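Local coordinates for protein acyl-CoA thioesterase II TesB2 (Mycobacterium marinum, PDB 3U0A) that probably hydrolyses fatty acyl-CoA thioesters to free fatty acids and coenzyme A, as a thioesterase of the hotdog-fold class, at residues His189-Leu201 with Met225-Tyr239. Sequence-based numbering, arbitrary orientation.
Sequences HICALAYMSDLTL and MWFMRGFRADEWLLY
Tyr239 OH donates to Ser197 OG over 2.7 Å, meeting it at the edge of the phenol ring. A chi1 of 167°, which turns Ser197 OG opposite its own backbone N, aims it at the phenol hydroxyl, and this small residue lets the buried phenol come close to the helix. Along helix 189-200, the extended, unbranched chain of Met225 reaches over from its strand and lays SD on Ala194 CB (3.6 Å). Its CE approaches Asp198 OD1, whose polar partner is His223. Two phenylalanines serve as flat platforms for branched side chains: Ile190 CG2 sits over the centre of the Phe227 ring, 3.6 Å from its centroid, and Leu193 CD1 lies over a face of Phe231, displaced toward the rim. Ile257 of strand 250-259 packs on Leu193 and Tyr239. A long helix lying against antiparallel strands is characteristic of this family's hotdog fold. At the other end, Ala233 N-H donates to His189 ND1 from within the ring plane, with 3.0 Å between Ala233 N and His189 ND1 and 163° at the hydrogen. That ring is steeply tilted, at 66°, to the Arg232 guanidinium, so the edge atom CE1 rests over its centre; Arg232 grips Asp234 side-on through NE and NH2. Because ND1 accepts while NE2 meets Pro183 O, His189 is probably neutral with its proton on NE2, which would suit its place beside an arginine.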
ATOM      1  N   HIS A 189     -13.378 -10.149  12.023  1.00 41.73           N
ATOM      2  CA  HIS A 189     -12.577 -11.019  11.200  1.00 41.38           C
ATOM      3  C   HIS A 189     -11.514 -10.226  10.501  1.00 41.02           C
ATOM      4  O   HIS A 189     -10.369 -10.617  10.513  1.00 40.74           O
ATOM      5  CB  HIS A 189     -13.456 -11.851  10.246  1.00 41.57           C
ATOM      6  CG  HIS A 189     -14.277 -12.902  10.967  1.00 41.92           C
ATOM      7  ND1 HIS A 189     -13.962 -14.192  10.944  1.00 41.93           N
ATOM      8  CD2 HIS A 189     -15.385 -12.782  11.798  1.00 42.34           C
ATOM      9  CE1 HIS A 189     -14.819 -14.864  11.713  1.00 42.33           C
ATOM     10  NE2 HIS A 189     -15.693 -13.996  12.222  1.00 42.56           N
ATOM     11  N   ILE A 190     -11.895  -9.085   9.930  1.00 41.13           N
ATOM     12  CA  ILE A 190     -10.952  -8.177   9.268  1.00 40.89           C
ATOM     13  C   ILE A 190      -9.813  -7.789  10.244  1.00 40.72           C
ATOM     14  O   ILE A 190      -8.644  -7.934   9.909  1.00 40.41           O
ATOM     15  CB  ILE A 190     -11.697  -6.960   8.641  1.00 41.24           C
ATOM     16  CG1 ILE A 190     -12.568  -7.408   7.458  1.00 41.49           C
ATOM     17  CG2 ILE A 190     -10.733  -5.940   8.080  1.00 41.08           C
ATOM     18  CD1 ILE A 190     -13.757  -6.493   7.205  1.00 42.13           C
ATOM     19  N   CYS A 191     -10.177  -7.373  11.460  1.00 41.03           N
ATOM     20  CA  CYS A 191      -9.212  -7.053  12.508  1.00 41.09           C
ATOM     21  C   CYS A 191      -8.327  -8.243  12.880  1.00 40.92           C
ATOM     22  O   CYS A 191      -7.133  -8.096  13.071  1.00 40.84           O
ATOM     23  CB  CYS A 191      -9.919  -6.518  13.754  1.00 41.63           C
ATOM     24  SG  CYS A 191     -10.580  -4.836  13.574  1.00 42.05           S
ATOM     25  N   ALA A 192      -8.918  -9.419  12.964  1.00 40.96           N
ATOM     26  CA  ALA A 192      -8.172 -10.629  13.250  1.00 40.93           C
ATOM     27  C   ALA A 192      -7.079 -10.817  12.193  1.00 40.55           C
ATOM     28  O   ALA A 192      -5.920 -11.003  12.534  1.00 40.57           O
ATOM     29  CB  ALA A 192      -9.110 -11.844  13.317  1.00 41.10           C
ATOM     30  N   LEU A 193      -7.458 -10.728  10.916  1.00 40.31           N
ATOM     31  CA  LEU A 193      -6.520 -10.917   9.812  1.00 40.02           C
ATOM     32  C   LEU A 193      -5.462  -9.798   9.776  1.00 39.87           C
ATOM     33  O   LEU A 193      -4.269 -10.068   9.523  1.00 39.75           O
ATOM     34  CB  LEU A 193      -7.267 -11.005   8.466  1.00 39.97           C
ATOM     35  CG  LEU A 193      -6.431 -11.098   7.177  1.00 39.78           C
ATOM     36  CD1 LEU A 193      -7.217 -11.780   6.088  1.00 39.97           C
ATOM     37  CD2 LEU A 193      -5.993  -9.734   6.687  1.00 39.64           C
ATOM     38  N   ALA A 194      -5.904  -8.562  10.011  1.00 39.96           N
ATOM     39  CA  ALA A 194      -5.012  -7.414   9.961  1.00 39.92           C
ATOM     40  C   ALA A 194      -4.012  -7.495  11.128  1.00 40.12           C
ATOM     41  O   ALA A 194      -2.824  -7.174  10.978  1.00 40.07           O
ATOM     42  CB  ALA A 194      -5.807  -6.105   9.995  1.00 40.15           C
ATOM     43  N   TYR A 195      -4.505  -7.977  12.269  1.00 40.43           N
ATOM     44  CA  TYR A 195      -3.672  -8.195  13.439  1.00 40.82           C
ATOM     45  C   TYR A 195      -2.582  -9.241  13.196  1.00 40.75           C
ATOM     46  O   TYR A 195      -1.377  -9.000  13.450  1.00 40.95           O
ATOM     47  CB  TYR A 195      -4.549  -8.623  14.634  1.00 41.25           C
ATOM     48  CG  TYR A 195      -3.782  -8.863  15.914  1.00 41.85           C
ATOM     49  CD1 TYR A 195      -3.300  -7.810  16.636  1.00 42.29           C
ATOM     50  CD2 TYR A 195      -3.512 -10.151  16.378  1.00 42.11           C
ATOM     51  CE1 TYR A 195      -2.596  -8.000  17.801  1.00 43.00           C
ATOM     52  CE2 TYR A 195      -2.810 -10.353  17.555  1.00 42.82           C
ATOM     53  CZ  TYR A 195      -2.350  -9.268  18.257  1.00 43.28           C
ATOM     54  OH  TYR A 195      -1.634  -9.404  19.417  1.00 44.15           O
ATOM     55  N   MET A 196      -2.986 -10.413  12.712  1.00 40.60           N
ATOM     56  CA  MET A 196      -1.997 -11.481  12.455  1.00 40.67           C
ATOM     57  C   MET A 196      -0.973 -11.099  11.404  1.00 40.38           C
ATOM     58  O   MET A 196       0.189 -11.478  11.528  1.00 40.60           O
ATOM     59  CB  MET A 196      -2.654 -12.792  12.090  1.00 40.68           C
ATOM     60  CG  MET A 196      -3.282 -13.475  13.290  1.00 41.15           C
ATOM     61  SD  MET A 196      -2.069 -14.265  14.350  1.00 41.85           S
ATOM     62  CE  MET A 196      -1.500 -15.621  13.314  1.00 41.86           C
ATOM     63  N   SER A 197      -1.391 -10.332  10.382  1.00 39.97           N
ATOM     64  CA  SER A 197      -0.441  -9.819   9.377  1.00 39.74           C
ATOM     65  C   SER A 197       0.550  -8.843  10.031  1.00 39.95           C
ATOM     66  O   SER A 197       1.753  -8.962   9.879  1.00 40.05           O
ATOM     67  CB  SER A 197      -1.149  -9.147   8.190  1.00 39.43           C
ATOM     68  OG  SER A 197      -0.246  -8.404   7.375  1.00 39.30           O
ATOM     69  N   ASP A 198       0.042  -7.914  10.808  1.00 40.12           N
ATOM     70  CA  ASP A 198       0.942  -7.055  11.552  1.00 40.48           C
ATOM     71  C   ASP A 198       1.950  -7.811  12.449  1.00 40.98           C
ATOM     72  O   ASP A 198       3.004  -7.261  12.740  1.00 41.31           O
ATOM     73  CB  ASP A 198       0.155  -5.999  12.355  1.00 40.76           C
ATOM     74  CG  ASP A 198      -0.343  -4.851  11.474  1.00 40.52           C
ATOM     75  OD1 ASP A 198       0.180  -4.702  10.346  1.00 40.20           O
ATOM     76  OD2 ASP A 198      -1.259  -4.118  11.900  1.00 40.74           O
ATOM     77  N   LEU A 199       1.626  -9.047  12.872  1.00 41.13           N
ATOM     78  CA  LEU A 199       2.549  -9.869  13.688  1.00 41.75           C
ATOM     79  C   LEU A 199       3.482 -10.693  12.853  1.00 41.68           C
ATOM     80  O   LEU A 199       4.533 -11.054  13.335  1.00 42.26           O
ATOM     81  CB  LEU A 199       1.827 -10.846  14.621  1.00 42.14           C
ATOM     82  CG  LEU A 199       0.872 -10.248  15.641  1.00 42.41           C
ATOM     83  CD1 LEU A 199       0.442 -11.268  16.693  1.00 43.00           C
ATOM     84  CD2 LEU A 199       1.456  -9.010  16.310  1.00 42.85           C
ATOM     85  N   THR A 200       3.107 -11.008  11.611  1.00 41.10           N
ATOM     86  CA  THR A 200       3.814 -12.066  10.849  1.00 41.16           C
ATOM     87  C   THR A 200       4.439 -11.697   9.529  1.00 40.79           C
ATOM     88  O   THR A 200       5.365 -12.349   9.147  1.00 41.04           O
ATOM     89  CB  THR A 200       2.893 -13.252  10.557  1.00 41.09           C
ATOM     90  OG1 THR A 200       1.852 -12.832   9.664  1.00 40.52           O
ATOM     91  CG2 THR A 200       2.310 -13.762  11.844  1.00 41.54           C
ATOM     92  N   LEU A 201       3.949 -10.702   8.815  1.00 40.30           N
ATOM     93  CA  LEU A 201       4.500 -10.435   7.470  1.00 40.02           C
ATOM     94  C   LEU A 201       5.951 -10.002   7.432  1.00 40.27           C
ATOM     95  O   LEU A 201       6.679 -10.521   6.645  1.00 40.34           O
ATOM     96  CB  LEU A 201       3.678  -9.418   6.693  1.00 39.60           C
ATOM     97  CG  LEU A 201       4.054  -9.179   5.232  1.00 39.40           C
ATOM     98  CD1 LEU A 201       3.977 -10.443   4.391  1.00 39.46           C
ATOM     99  CD2 LEU A 201       3.102  -8.132   4.680  1.00 39.16           C
ATOM    100  N   MET A 225      -3.420  -2.242   3.296  1.00 41.58           N
ATOM    101  CA  MET A 225      -4.228  -3.479   3.146  1.00 41.89           C
ATOM    102  C   MET A 225      -5.459  -3.273   2.279  1.00 42.20           C
ATOM    103  O   MET A 225      -5.996  -2.165   2.191  1.00 42.15           O
ATOM    104  CB  MET A 225      -4.668  -4.009   4.500  1.00 41.90           C
ATOM    105  CG  MET A 225      -3.523  -4.322   5.446  1.00 41.64           C
ATOM    106  SD  MET A 225      -4.079  -4.906   7.046  1.00 41.66           S
ATOM    107  CE  MET A 225      -2.481  -4.955   7.903  1.00 41.35           C
ATOM    108  N   TRP A 226      -5.887  -4.356   1.623  1.00 42.57           N
ATOM    109  CA  TRP A 226      -7.051  -4.317   0.756  1.00 42.97           C
ATOM    110  C   TRP A 226      -7.865  -5.518   1.024  1.00 43.40           C
ATOM    111  O   TRP A 226      -7.378  -6.622   0.901  1.00 43.54           O
ATOM    112  CB  TRP A 226      -6.623  -4.246  -0.711  1.00 43.10           C
ATOM    113  CG  TRP A 226      -5.848  -2.975  -1.064  1.00 42.71           C
ATOM    114  CD1 TRP A 226      -6.346  -1.784  -1.554  1.00 42.66           C
ATOM    115  CD2 TRP A 226      -4.422  -2.757  -0.972  1.00 42.39           C
ATOM    116  NE1 TRP A 226      -5.356  -0.874  -1.754  1.00 42.31           N
ATOM    117  CE2 TRP A 226      -4.183  -1.386  -1.405  1.00 42.16           C
ATOM    118  CE3 TRP A 226      -3.348  -3.529  -0.583  1.00 42.32           C
ATOM    119  CZ2 TRP A 226      -2.918  -0.844  -1.447  1.00 41.90           C
ATOM    120  CZ3 TRP A 226      -2.064  -2.959  -0.623  1.00 42.07           C
ATOM    121  CH2 TRP A 226      -1.866  -1.651  -1.055  1.00 41.88           C
ATOM    122  N   PHE A 227      -9.113  -5.315   1.409  1.00 43.66           N
ATOM    123  CA  PHE A 227      -9.977  -6.403   1.871  1.00 44.11           C
ATOM    124  C   PHE A 227     -10.973  -6.685   0.795  1.00 44.72           C
ATOM    125  O   PHE A 227     -11.921  -5.945   0.623  1.00 44.93           O
ATOM    126  CB  PHE A 227     -10.663  -6.014   3.178  1.00 44.07           C
ATOM    127  CG  PHE A 227      -9.707  -5.546   4.216  1.00 43.50           C
ATOM    128  CD1 PHE A 227      -8.821  -6.430   4.797  1.00 43.30           C
ATOM    129  CD2 PHE A 227      -9.644  -4.221   4.577  1.00 43.22           C
ATOM    130  CE1 PHE A 227      -7.910  -6.003   5.744  1.00 42.84           C
ATOM    131  CE2 PHE A 227      -8.734  -3.794   5.523  1.00 42.78           C
ATOM    132  CZ  PHE A 227      -7.869  -4.685   6.111  1.00 42.60           C
ATOM    133  N   MET A 228     -10.732  -7.748   0.044  1.00 45.07           N
ATOM    134  CA  MET A 228     -11.465  -7.988  -1.209  1.00 45.69           C
ATOM    135  C   MET A 228     -12.733  -8.875  -1.086  1.00 46.45           C
ATOM    136  O   MET A 228     -13.739  -8.578  -1.690  1.00 46.94           O
ATOM    137  CB  MET A 228     -10.525  -8.601  -2.253  1.00 45.79           C
ATOM    138  CG  MET A 228      -9.530  -7.653  -2.898  1.00 45.32           C
ATOM    139  SD  MET A 228      -7.769  -7.932  -2.513  1.00 44.78           S
ATOM    140  CE  MET A 228      -7.588  -9.704  -2.568  1.00 45.33           C
ATOM    141  N   ARG A 229     -12.677  -9.980  -0.345  1.00 46.61           N
ATOM    142  CA  ARG A 229     -13.814 -10.923  -0.279  1.00 47.41           C
ATOM    143  C   ARG A 229     -13.982 -11.380   1.143  1.00 47.29           C
ATOM    144  O   ARG A 229     -13.044 -11.335   1.934  1.00 46.66           O
ATOM    145  CB  ARG A 229     -13.576 -12.151  -1.168  1.00 47.98           C
ATOM    146  CG  ARG A 229     -13.616 -11.850  -2.652  1.00 48.33           C
ATOM    147  CD  ARG A 229     -12.957 -12.964  -3.445  1.00 48.74           C
ATOM    148  NE  ARG A 229     -12.823 -12.622  -4.862  1.00 49.02           N
ATOM    149  CZ  ARG A 229     -11.745 -12.081  -5.446  1.00 48.55           C
ATOM    150  NH1 ARG A 229     -10.625 -11.810  -4.770  1.00 47.78           N
ATOM    151  NH2 ARG A 229     -11.793 -11.798  -6.740  1.00 48.92           N
ATOM    152  N   GLY A 230     -15.175 -11.820   1.474  1.00 47.94           N
ATOM    153  CA  GLY A 230     -15.433 -12.337   2.807  1.00 47.93           C
ATOM    154  C   GLY A 230     -14.714 -13.643   3.087  1.00 47.93           C
ATOM    155  O   GLY A 230     -14.499 -14.472   2.186  1.00 48.34           O
ATOM    156  N   PHE A 231     -14.345 -13.814   4.344  1.00 47.50           N
ATOM    157  CA  PHE A 231     -13.636 -15.005   4.803  1.00 47.44           C
ATOM    158  C   PHE A 231     -13.993 -15.240   6.274  1.00 47.35           C
ATOM    159  O   PHE A 231     -14.774 -14.492   6.852  1.00 47.39           O
ATOM    160  CB  PHE A 231     -12.117 -14.782   4.659  1.00 46.70           C
ATOM    161  CG  PHE A 231     -11.598 -13.641   5.502  1.00 45.93           C
ATOM    162  CD1 PHE A 231     -11.613 -12.344   5.020  1.00 45.67           C
ATOM    163  CD2 PHE A 231     -11.143 -13.874   6.790  1.00 45.54           C
ATOM    164  CE1 PHE A 231     -11.164 -11.295   5.797  1.00 45.05           C
ATOM    165  CE2 PHE A 231     -10.697 -12.836   7.580  1.00 44.94           C
ATOM    166  CZ  PHE A 231     -10.706 -11.540   7.085  1.00 44.71           C
ATOM    167  N   ARG A 232     -13.392 -16.254   6.875  1.00 47.24           N
ATOM    168  CA  ARG A 232     -13.486 -16.464   8.302  1.00 47.03           C
ATOM    169  C   ARG A 232     -12.124 -16.760   8.920  1.00 46.35           C
ATOM    170  O   ARG A 232     -11.434 -17.684   8.493  1.00 46.42           O
ATOM    171  CB  ARG A 232     -14.430 -17.621   8.562  1.00 47.81           C
ATOM    172  CG  ARG A 232     -15.904 -17.267   8.399  1.00 48.53           C
ATOM    173  CD  ARG A 232     -16.828 -18.233   9.135  1.00 49.22           C
ATOM    174  NE  ARG A 232     -16.623 -18.186  10.595  1.00 48.78           N
ATOM    175  CZ  ARG A 232     -17.301 -17.425  11.453  1.00 48.81           C
ATOM    176  NH1 ARG A 232     -18.263 -16.611  11.039  1.00 49.25           N
ATOM    177  NH2 ARG A 232     -17.005 -17.486  12.750  1.00 48.44           N
ATOM    178  N   ALA A 233     -11.733 -15.981   9.930  1.00 45.76           N
ATOM    179  CA  ALA A 233     -10.452 -16.173  10.602  1.00 45.14           C
ATOM    180  C   ALA A 233     -10.392 -17.327  11.589  1.00 45.24           C
ATOM    181  O   ALA A 233      -9.344 -17.579  12.103  1.00 44.80           O
ATOM    182  CB  ALA A 233     -10.062 -14.913  11.295  1.00 44.57           C
ATOM    183  N   ASP A 234     -11.514 -17.986  11.883  1.00 45.83           N
ATOM    184  CA  ASP A 234     -11.501 -19.263  12.593  1.00 46.04           C
ATOM    185  C   ASP A 234     -11.477 -20.495  11.639  1.00 46.60           C
ATOM    186  O   ASP A 234     -11.659 -21.645  12.080  1.00 46.94           O
ATOM    187  CB  ASP A 234     -12.678 -19.374  13.580  1.00 46.44           C
ATOM    188  CG  ASP A 234     -14.019 -18.990  12.958  1.00 47.12           C
ATOM    189  OD1 ASP A 234     -14.067 -18.711  11.739  1.00 47.29           O
ATOM    190  OD2 ASP A 234     -15.014 -18.930  13.709  1.00 47.51           O
ATOM    191  N   GLU A 235     -11.236 -20.239  10.352  1.00 46.71           N
ATOM    192  CA  GLU A 235     -10.993 -21.287   9.352  1.00 47.22           C
ATOM    193  C   GLU A 235      -9.625 -21.049   8.743  1.00 46.75           C
ATOM    194  O   GLU A 235      -9.095 -19.947   8.842  1.00 46.14           O
ATOM    195  CB  GLU A 235     -12.083 -21.265   8.268  1.00 48.00           C
ATOM    196  CG  GLU A 235     -13.393 -21.928   8.714  1.00 48.75           C
ATOM    197  CD  GLU A 235     -14.491 -21.954   7.637  1.00 49.65           C
ATOM    198  OE1 GLU A 235     -14.276 -21.452   6.476  1.00 49.68           O
ATOM    199  OE2 GLU A 235     -15.575 -22.529   7.961  1.00 50.37           O
ATOM    200  N   TRP A 236      -9.041 -22.063   8.120  1.00 47.09           N
ATOM    201  CA  TRP A 236      -7.699 -21.910   7.587  1.00 46.73           C
ATOM    202  C   TRP A 236      -7.583 -20.802   6.550  1.00 46.59           C
ATOM    203  O   TRP A 236      -8.376 -20.734   5.585  1.00 47.14           O
ATOM    204  CB  TRP A 236      -7.182 -23.224   7.006  1.00 47.28           C
ATOM    205  CG  TRP A 236      -6.803 -24.249   8.061  1.00 47.22           C
ATOM    206  CD1 TRP A 236      -7.422 -25.455   8.324  1.00 47.83           C
ATOM    207  CD2 TRP A 236      -5.674 -24.188   9.007  1.00 46.54           C
ATOM    208  NE1 TRP A 236      -6.790 -26.108   9.337  1.00 47.54           N
ATOM    209  CE2 TRP A 236      -5.742 -25.408   9.796  1.00 46.78           C
ATOM    210  CE3 TRP A 236      -4.661 -23.264   9.272  1.00 45.83           C
ATOM    211  CZ2 TRP A 236      -4.839 -25.684  10.815  1.00 46.30           C
ATOM    212  CZ3 TRP A 236      -3.758 -23.549  10.295  1.00 45.40           C
ATOM    213  CH2 TRP A 236      -3.852 -24.745  11.054  1.00 45.62           C
ATOM    214  N   LEU A 237      -6.605 -19.920   6.786  1.00 45.90           N
ATOM    215  CA  LEU A 237      -6.132 -18.922   5.825  1.00 45.69           C
ATOM    216  C   LEU A 237      -4.665 -19.222   5.472  1.00 45.55           C
ATOM    217  O   LEU A 237      -3.848 -19.488   6.360  1.00 45.19           O
ATOM    218  CB  LEU A 237      -6.227 -17.523   6.426  1.00 45.06           C
ATOM    219  CG  LEU A 237      -7.594 -17.080   6.902  1.00 45.19           C
ATOM    220  CD1 LEU A 237      -7.472 -15.846   7.767  1.00 44.57           C
ATOM    221  CD2 LEU A 237      -8.558 -16.875   5.722  1.00 45.75           C
ATOM    222  N   LEU A 238      -4.341 -19.191   4.184  1.00 45.89           N
ATOM    223  CA  LEU A 238      -2.957 -19.267   3.749  1.00 45.80           C
ATOM    224  C   LEU A 238      -2.408 -17.891   3.418  1.00 45.30           C
ATOM    225  O   LEU A 238      -2.961 -17.154   2.592  1.00 45.39           O
ATOM    226  CB  LEU A 238      -2.807 -20.138   2.530  1.00 46.56           C
ATOM    227  CG  LEU A 238      -1.456 -20.124   1.783  1.00 46.65           C
ATOM    228  CD1 LEU A 238      -0.385 -20.873   2.563  1.00 46.55           C
ATOM    229  CD2 LEU A 238      -1.649 -20.754   0.426  1.00 47.51           C
ATOM    230  N   TYR A 239      -1.315 -17.561   4.088  1.00 44.81           N
ATOM    231  CA  TYR A 239      -0.642 -16.342   3.849  1.00 44.40           C
ATOM    232  C   TYR A 239       0.532 -16.591   2.941  1.00 44.68           C
ATOM    233  O   TYR A 239       1.540 -17.140   3.352  1.00 44.69           O
ATOM    234  CB  TYR A 239      -0.111 -15.757   5.126  1.00 43.79           C
ATOM    235  CG  TYR A 239      -0.061 -14.264   5.091  1.00 43.35           C
ATOM    236  CD1 TYR A 239      -0.203 -13.533   3.896  1.00 43.47           C
ATOM    237  CD2 TYR A 239       0.142 -13.559   6.259  1.00 42.86           C
ATOM    238  CE1 TYR A 239      -0.170 -12.130   3.906  1.00 43.07           C
ATOM    239  CE2 TYR A 239       0.181 -12.164   6.275  1.00 42.51           C
ATOM    240  CZ  TYR A 239       0.010 -11.444   5.129  1.00 42.60           C
ATOM    241  OH  TYR A 239       0.028 -10.066   5.267  1.00 42.26           O
TER